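Local coordinates for protein serine--tRNA ligase, cytoplasmic (PDB 3QO8) that catalyses the two-step attachment of serine to tRNA(Ser), activating the amino acid with ATP to seryl-AMP before transferring it to the tRNA acceptor end, at residues K220-L224 with S225-E229; W290-F293 with R294-A297; V337-S341 with G342-N346. All coordinates share one frame; numbering follows the deposited sequence.

Interaction 1: K220-L224 with S225-E229; sequences KTAQL and SQFDE
Q223 and Q226 exchange two hydrogen bonds at the start of helix 224-229. The backbone N of Q223 donates to the side-chain OE1 of Q226 (3.0 Å) in a fairly straight bond, N-H...O 158°, with the donor tilted moderately from the amide carbonyl plane. In return Q226 N donates to Q223 O over 2.9 Å. The Q226 chain can double back to the preceding turn because CG lies beside its own backbone N (chi1 -64°) and the rest is extended. The two amide planes are turned steeply, 76° apart. The other end of the Q226 amide, NE2, is bonded to E230, so both sides of the group are fixed.

A second polar group is formed by Q223 NE2, which donates to S225 OG (3.1 Å) with the hydroxyl tilted from the amide plane. A water accepts the backbone N-H of S225 and, weakly, also that of NE2; Q223 OE1 pairs with N346. One turn on, D228 N donates to L224 O at 3.2 Å.

Apolar contact is limited. A222 CB lies 4.0 Å from F227 CE2, and the A222 and L224 carbonyl oxygens face the edge of the F227 ring; Y242 also meets this ring edge-to-face. Q249 of helix 248-252 adjoins A222 and Q226.

Q226 OE1 thus takes the N-H of the residue three before it at the helix N-terminus, as in one half of a capping box, close to the serine end of the active site: the Q226 side chain is about 6 Å from that of T246, a probable serine-binding residue.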
# COMPACT_ATOMS: atom_id res chain seq x y z
N LYS A 220 -18.89 7.23 2.13
CA LYS A 220 -19.78 7.17 3.30
C LYS A 220 -19.04 7.41 4.62
O LYS A 220 -19.67 7.60 5.67
CB LYS A 220 -20.54 5.85 3.36
CG LYS A 220 -21.54 5.64 2.21
CD LYS A 220 -22.53 4.54 2.57
CE LYS A 220 -23.41 4.14 1.39
NZ LYS A 220 -22.92 2.90 0.72
N THR A 221 -17.72 7.41 4.59
CA THR A 221 -17.00 7.58 5.85
C THR A 221 -16.00 8.74 5.86
O THR A 221 -15.63 9.22 6.92
CB THR A 221 -16.35 6.26 6.31
OG1 THR A 221 -15.86 6.41 7.66
CG2 THR A 221 -15.22 5.83 5.37
N ALA A 222 -15.59 9.20 4.68
CA ALA A 222 -14.67 10.33 4.57
C ALA A 222 -15.42 11.61 4.16
O ALA A 222 -16.37 11.55 3.38
CB ALA A 222 -13.56 10.03 3.57
N GLN A 223 -14.98 12.75 4.68
CA GLN A 223 -15.59 14.03 4.30
C GLN A 223 -14.98 14.55 3.01
O GLN A 223 -13.87 14.16 2.63
CB GLN A 223 -15.49 15.06 5.44
CG GLN A 223 -14.08 15.47 5.87
CD GLN A 223 -14.07 16.44 7.07
OE1 GLN A 223 -14.34 16.04 8.21
NE2 GLN A 223 -13.77 17.71 6.81
N LEU A 224 -15.69 15.45 2.34
CA LEU A 224 -15.29 15.98 1.04
C LEU A 224 -13.85 16.48 0.99
O LEU A 224 -13.11 16.21 0.04
CB LEU A 224 -16.22 17.11 0.60
CG LEU A 224 -15.84 17.81 -0.70
CD1 LEU A 224 -15.84 16.81 -1.85
CD2 LEU A 224 -16.78 18.97 -1.00
N SER A 225 -13.45 17.21 2.03
CA SER A 225 -12.10 17.78 2.06
C SER A 225 -11.02 16.71 1.96
O SER A 225 -9.92 16.97 1.45
CB SER A 225 -11.90 18.62 3.33
OG SER A 225 -11.77 17.79 4.47
N GLN A 226 -11.32 15.50 2.43
CA GLN A 226 -10.36 14.41 2.34
C GLN A 226 -10.17 13.98 0.88
O GLN A 226 -9.06 13.68 0.44
CB GLN A 226 -10.76 13.24 3.24
CG GLN A 226 -10.74 13.61 4.73
CD GLN A 226 -11.19 12.48 5.65
OE1 GLN A 226 -12.36 12.41 6.05
NE2 GLN A 226 -10.26 11.60 6.01
N PHE A 227 -11.26 13.97 0.11
CA PHE A 227 -11.15 13.62 -1.30
C PHE A 227 -10.33 14.65 -2.07
O PHE A 227 -9.69 14.33 -3.08
CB PHE A 227 -12.54 13.47 -1.93
CG PHE A 227 -13.24 12.20 -1.55
CD1 PHE A 227 -13.03 11.04 -2.27
CD2 PHE A 227 -14.11 12.17 -0.47
CE1 PHE A 227 -13.68 9.87 -1.92
CE2 PHE A 227 -14.75 11.01 -0.11
CZ PHE A 227 -14.54 9.85 -0.84
N ASP A 228 -10.32 15.89 -1.58
CA ASP A 228 -9.66 17.00 -2.28
C ASP A 228 -8.14 17.04 -2.11
O ASP A 228 -7.41 17.19 -3.09
CB ASP A 228 -10.26 18.34 -1.85
CG ASP A 228 -11.66 18.55 -2.40
OD1 ASP A 228 -11.95 18.04 -3.50
OD2 ASP A 228 -12.47 19.23 -1.72
N GLU A 229 -7.65 16.92 -0.89
CA GLU A 229 -6.22 17.09 -0.66
C GLU A 229 -5.57 15.96 0.12
O GLU A 229 -4.40 16.06 0.50
CB GLU A 229 -5.94 18.43 0.04
CG GLU A 229 -6.59 18.57 1.40
CD GLU A 229 -6.41 19.96 1.99
OE1 GLU A 229 -5.91 20.85 1.27
OE2 GLU A 229 -6.75 20.15 3.18
O HOH W 1 -15.14 18.47 4.07

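Interaction 2: W290-F293 with R294-A297; sequences WGIF and RVHA. With SSA (5'-O-(N-(L-seryl)-sulfamoyl)adenosine), chain B.
V295 folds back on I292, its CG1 resting 3.6 Å from I292 CA, while its other methyl, CG2, touches the adenine at SSA N1 (3.7 Å). The backbone of V295 reads the same base: its N donates to SSA N1 (2.9 Å) in a nearly straight bond, 170°, and its O accepts from SSA N6 in a more bent one, consistent with a probable role in ATP binding. F293 O, bonded to R410 NE, also meets the adenine, 3.2 Å from SSA C2.

The side chain of R294 leaves just before. Its CB sits near the ring of F293, 4.1 Å from CD2. CG, trans to the backbone N (chi1 -180°), passes SSA N6 at 3.8 Å. The chain then turns about the CG-CD bond (chi3 -63°), and the guanidinium stands steeply to the F293 ring. NE forms a salt bridge with D288 and NH1 another with E281, so two carboxylates hold the group beside the base. The backbone N of R294 donates to a water at 2.9 Å. I292 O is buried without a partner in the model.

The segment closes the motif 2 loop of the class II core, between strands 269-278 and 297-307. I292 and F293 press on C413 of helix 408-419, R410 of that helix makes a cation-pi contact with F293, and I292 also touches Y164 of strand 164-165.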
# COMPACT_ATOMS: atom_id res chain seq x y z
N TRP A 290 12.41 16.89 6.08
CA TRP A 290 13.30 15.74 6.13
C TRP A 290 12.93 14.80 7.28
O TRP A 290 12.39 15.23 8.30
CB TRP A 290 14.76 16.20 6.23
CG TRP A 290 15.73 15.44 5.34
CD1 TRP A 290 16.93 14.90 5.72
CD2 TRP A 290 15.58 15.15 3.94
NE1 TRP A 290 17.54 14.30 4.64
CE2 TRP A 290 16.73 14.44 3.54
CE3 TRP A 290 14.59 15.42 2.99
CZ2 TRP A 290 16.92 13.99 2.23
CZ3 TRP A 290 14.78 14.98 1.69
CH2 TRP A 290 15.93 14.27 1.32
N GLY A 291 13.18 13.52 7.07
CA GLY A 291 12.83 12.49 8.03
C GLY A 291 11.54 11.78 7.67
O GLY A 291 10.96 12.01 6.60
N ILE A 292 11.08 10.90 8.56
CA ILE A 292 9.88 10.11 8.31
C ILE A 292 8.77 10.55 9.27
O ILE A 292 7.90 9.76 9.66
CB ILE A 292 10.14 8.59 8.47
CG1 ILE A 292 10.76 8.29 9.83
CG2 ILE A 292 11.04 8.11 7.35
CD1 ILE A 292 10.94 6.80 10.10
N PHE A 293 8.82 11.82 9.66
CA PHE A 293 7.84 12.38 10.58
C PHE A 293 6.54 12.67 9.85
O PHE A 293 5.47 12.38 10.35
CB PHE A 293 8.37 13.68 11.23
CG PHE A 293 7.37 14.33 12.16
CD1 PHE A 293 7.37 14.04 13.52
CD2 PHE A 293 6.42 15.22 11.67
CE1 PHE A 293 6.45 14.64 14.37
CE2 PHE A 293 5.50 15.81 12.51
CZ PHE A 293 5.51 15.52 13.87
N ARG A 294 6.65 13.27 8.67
CA ARG A 294 5.49 13.56 7.85
C ARG A 294 5.76 13.06 6.45
O ARG A 294 6.53 13.68 5.71
CB ARG A 294 5.19 15.06 7.80
CG ARG A 294 3.96 15.37 6.95
CD ARG A 294 3.63 16.86 6.87
NE ARG A 294 3.29 17.40 8.18
CZ ARG A 294 2.12 17.22 8.78
NH1 ARG A 294 1.17 16.51 8.19
NH2 ARG A 294 1.91 17.75 9.98
N VAL A 295 5.13 11.94 6.09
CA VAL A 295 5.42 11.28 4.82
C VAL A 295 4.13 10.95 4.09
O VAL A 295 3.04 11.20 4.61
CB VAL A 295 6.23 9.99 5.05
CG1 VAL A 295 7.68 10.32 5.45
CG2 VAL A 295 5.55 9.11 6.11
N HIS A 296 4.24 10.39 2.88
CA HIS A 296 3.05 10.08 2.07
C HIS A 296 2.51 8.67 2.34
O HIS A 296 1.38 8.37 1.99
CB HIS A 296 3.35 10.22 0.57
CG HIS A 296 3.59 11.63 0.14
ND1 HIS A 296 2.61 12.61 0.20
CD2 HIS A 296 4.69 12.24 -0.36
CE1 HIS A 296 3.11 13.76 -0.22
NE2 HIS A 296 4.37 13.56 -0.57
N ALA A 297 3.33 7.82 2.95
CA ALA A 297 2.97 6.42 3.23
C ALA A 297 3.55 6.06 4.58
O ALA A 297 4.73 6.32 4.84
CB ALA A 297 3.53 5.47 2.14
N10 SSA B . -8.01 7.40 12.38
CA SSA B . -7.55 8.59 13.09
CB SSA B . -6.90 8.18 14.41
OG SSA B . -5.64 7.52 14.17
C9 SSA B . -6.57 9.36 12.26
O9 SSA B . -6.17 8.93 11.18
N8 SSA B . -6.17 10.52 12.76
S1 SSA B . -4.92 11.34 12.17
O1S SSA B . -5.17 11.91 10.88
O2S SSA B . -4.58 12.37 13.10
O5' SSA B . -3.70 10.41 12.08
C5' SSA B . -3.27 9.64 13.19
C4' SSA B . -1.76 9.80 13.36
O4' SSA B . -1.02 9.37 12.22
C3' SSA B . -1.31 11.23 13.58
O3' SSA B . -1.56 11.62 14.93
C2' SSA B . 0.17 11.11 13.24
O2' SSA B . 0.90 10.55 14.35
C1' SSA B . 0.20 10.10 12.10
N9 SSA B . 0.23 10.79 10.80
C8 SSA B . -0.75 11.51 10.24
N7 SSA B . -0.32 11.99 9.05
C5 SSA B . 0.94 11.54 8.88
C6 SSA B . 1.87 11.69 7.86
N6 SSA B . 1.54 12.43 6.78
N1 SSA B . 3.08 11.10 7.98
C2 SSA B . 3.38 10.38 9.06
N3 SSA B . 2.50 10.21 10.05
C4 SSA B . 1.28 10.79 9.98
O HOH W 2 9.25 14.19 7.85

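Interaction 3: V337-S341 with G342-N346; sequences VGIVS and GELNN. With MG (magnesium ion), chain E.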
# COMPACT_ATOMS: atom_id res chain seq x y z
N VAL A 337 -4.16 16.89 24.99
CA VAL A 337 -4.85 18.17 24.81
C VAL A 337 -6.23 18.01 24.20
O VAL A 337 -6.44 17.20 23.31
CB VAL A 337 -4.01 19.15 23.94
CG1 VAL A 337 -2.66 19.44 24.62
CG2 VAL A 337 -3.77 18.59 22.55
N GLY A 338 -7.17 18.81 24.70
CA GLY A 338 -8.52 18.82 24.17
C GLY A 338 -8.60 19.80 23.02
O GLY A 338 -8.51 21.01 23.22
N ILE A 339 -8.79 19.28 21.82
CA ILE A 339 -8.76 20.08 20.60
C ILE A 339 -9.94 21.06 20.52
O ILE A 339 -11.09 20.68 20.76
CB ILE A 339 -8.72 19.17 19.34
CG1 ILE A 339 -7.51 18.24 19.38
CG2 ILE A 339 -8.71 20.00 18.06
CD1 ILE A 339 -6.15 18.99 19.42
N VAL A 340 -9.66 22.31 20.15
CA VAL A 340 -10.70 23.34 20.07
C VAL A 340 -11.73 23.02 18.99
O VAL A 340 -11.42 22.34 18.01
CB VAL A 340 -10.10 24.75 19.78
CG1 VAL A 340 -9.27 25.23 20.97
CG2 VAL A 340 -9.28 24.74 18.49
N SER A 341 -12.95 23.53 19.17
CA SER A 341 -14.05 23.22 18.26
C SER A 341 -13.72 23.49 16.79
O SER A 341 -14.15 22.75 15.92
CB SER A 341 -15.31 24.00 18.65
OG SER A 341 -15.03 25.39 18.76
N GLY A 342 -12.94 24.54 16.53
CA GLY A 342 -12.66 24.96 15.17
C GLY A 342 -11.72 24.06 14.41
O GLY A 342 -11.53 24.23 13.21
N GLU A 343 -11.14 23.09 15.11
CA GLU A 343 -10.19 22.14 14.53
C GLU A 343 -10.71 20.70 14.50
O GLU A 343 -9.95 19.77 14.23
CB GLU A 343 -8.88 22.19 15.33
CG GLU A 343 -8.15 23.50 15.21
CD GLU A 343 -7.44 23.64 13.89
OE1 GLU A 343 -6.61 22.76 13.58
OE2 GLU A 343 -7.72 24.61 13.15
N LEU A 344 -11.99 20.51 14.79
CA LEU A 344 -12.58 19.17 14.70
C LEU A 344 -13.04 18.89 13.28
O LEU A 344 -13.65 19.74 12.64
CB LEU A 344 -13.80 19.05 15.64
CG LEU A 344 -13.55 19.25 17.13
CD1 LEU A 344 -14.86 19.12 17.91
CD2 LEU A 344 -12.51 18.25 17.62
N ASN A 345 -12.76 17.69 12.78
CA ASN A 345 -13.35 17.26 11.51
C ASN A 345 -14.85 17.00 11.70
O ASN A 345 -15.31 16.92 12.84
CB ASN A 345 -12.62 16.03 10.92
CG ASN A 345 -12.93 14.73 11.66
OD1 ASN A 345 -13.97 14.59 12.30
ND2 ASN A 345 -12.03 13.76 11.55
N ASN A 346 -15.60 16.88 10.61
CA ASN A 346 -17.06 16.77 10.67
C ASN A 346 -17.56 15.64 11.57
O ASN A 346 -18.58 15.79 12.23
CB ASN A 346 -17.66 16.54 9.27
CG ASN A 346 -17.51 17.74 8.36
OD1 ASN A 346 -17.13 18.82 8.80
ND2 ASN A 346 -17.81 17.55 7.08
MG MG E . -14.01 21.38 11.02
O HOH W 3 -14.65 22.56 13.13
O HOH W 4 -16.45 20.79 10.64
O HOH W 5 -13.18 20.16 8.92
O HOH W 6 -14.29 23.14 9.36
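A short 3-10 turn carries the chain away from strand 334-338 and, through V340, S341, E343 and L344, leads it to a magnesium ion. E343 N donates to V340 O (3.0 Å) in a straight bond, 162°. The next bond, from L344 N to S341 O, is long and weak at 3.3 Å.

Aliphatic carbons flank the turn. E343 CB meets I339 CG2 at 3.5 Å, the two side chains crossing at a slant. E343 CG, anti to the carbonyl carbon (chi1 -66°), lies 3.7 Å from V340 CG2, and these two chains run side by side in the same direction. Further on the E343 carboxylate comes close to the like-charged E122. L344 CD2 packs more loosely on I339 CG2, and L344 also touches K351 of strand 350-358.

Metal binding falls to the backbone. L344 O coordinates the magnesium at 2.3 Å, and four waters are its other ligands in the model. One of these waters, 2.5 Å from the metal, donates to S341 O (2.8 Å), so that carbonyl serves both the turn and the hydration shell. Another water of the shell donates to N346 OD1, and through it N346 reaches the ion.

S341 OG is bonded to K24 O and S119 N, and N345 O to R25, which ties the turn to helix 15-25 of the N-terminal tRNA-binding domain. The arrangement is a 3-10 turn in the connection between strands 334-338 and 350-358, with a mostly water-ligated magnesium at its exit, a site distinct from the magnesium held by E366 and S369.

In the fold
Along the chain the three interactions come in series, 1, 2, then 3. Interactions 2 and 3 lie within the class II core. Interaction 2 closes the loop joining strands 269-278 and 297-307, and interaction 3 begins on strand 334-338 and runs into the loop before 350-358, all strands of one mixed sheet. Interaction 1 joins interaction 3 directly, through Q223 OE1 and N346 N (2.8 Å, a probable hydrogen bond), with centres 17 Å apart. Interaction 2 touches neither, its centre 21 Å from that of interaction 1 and 24 Å from that of interaction 3. The bound analogue spans part of the gap between interactions 1 and 2: residues 293-295 meet its adenine, whereas interaction 1 lies near its seryl end.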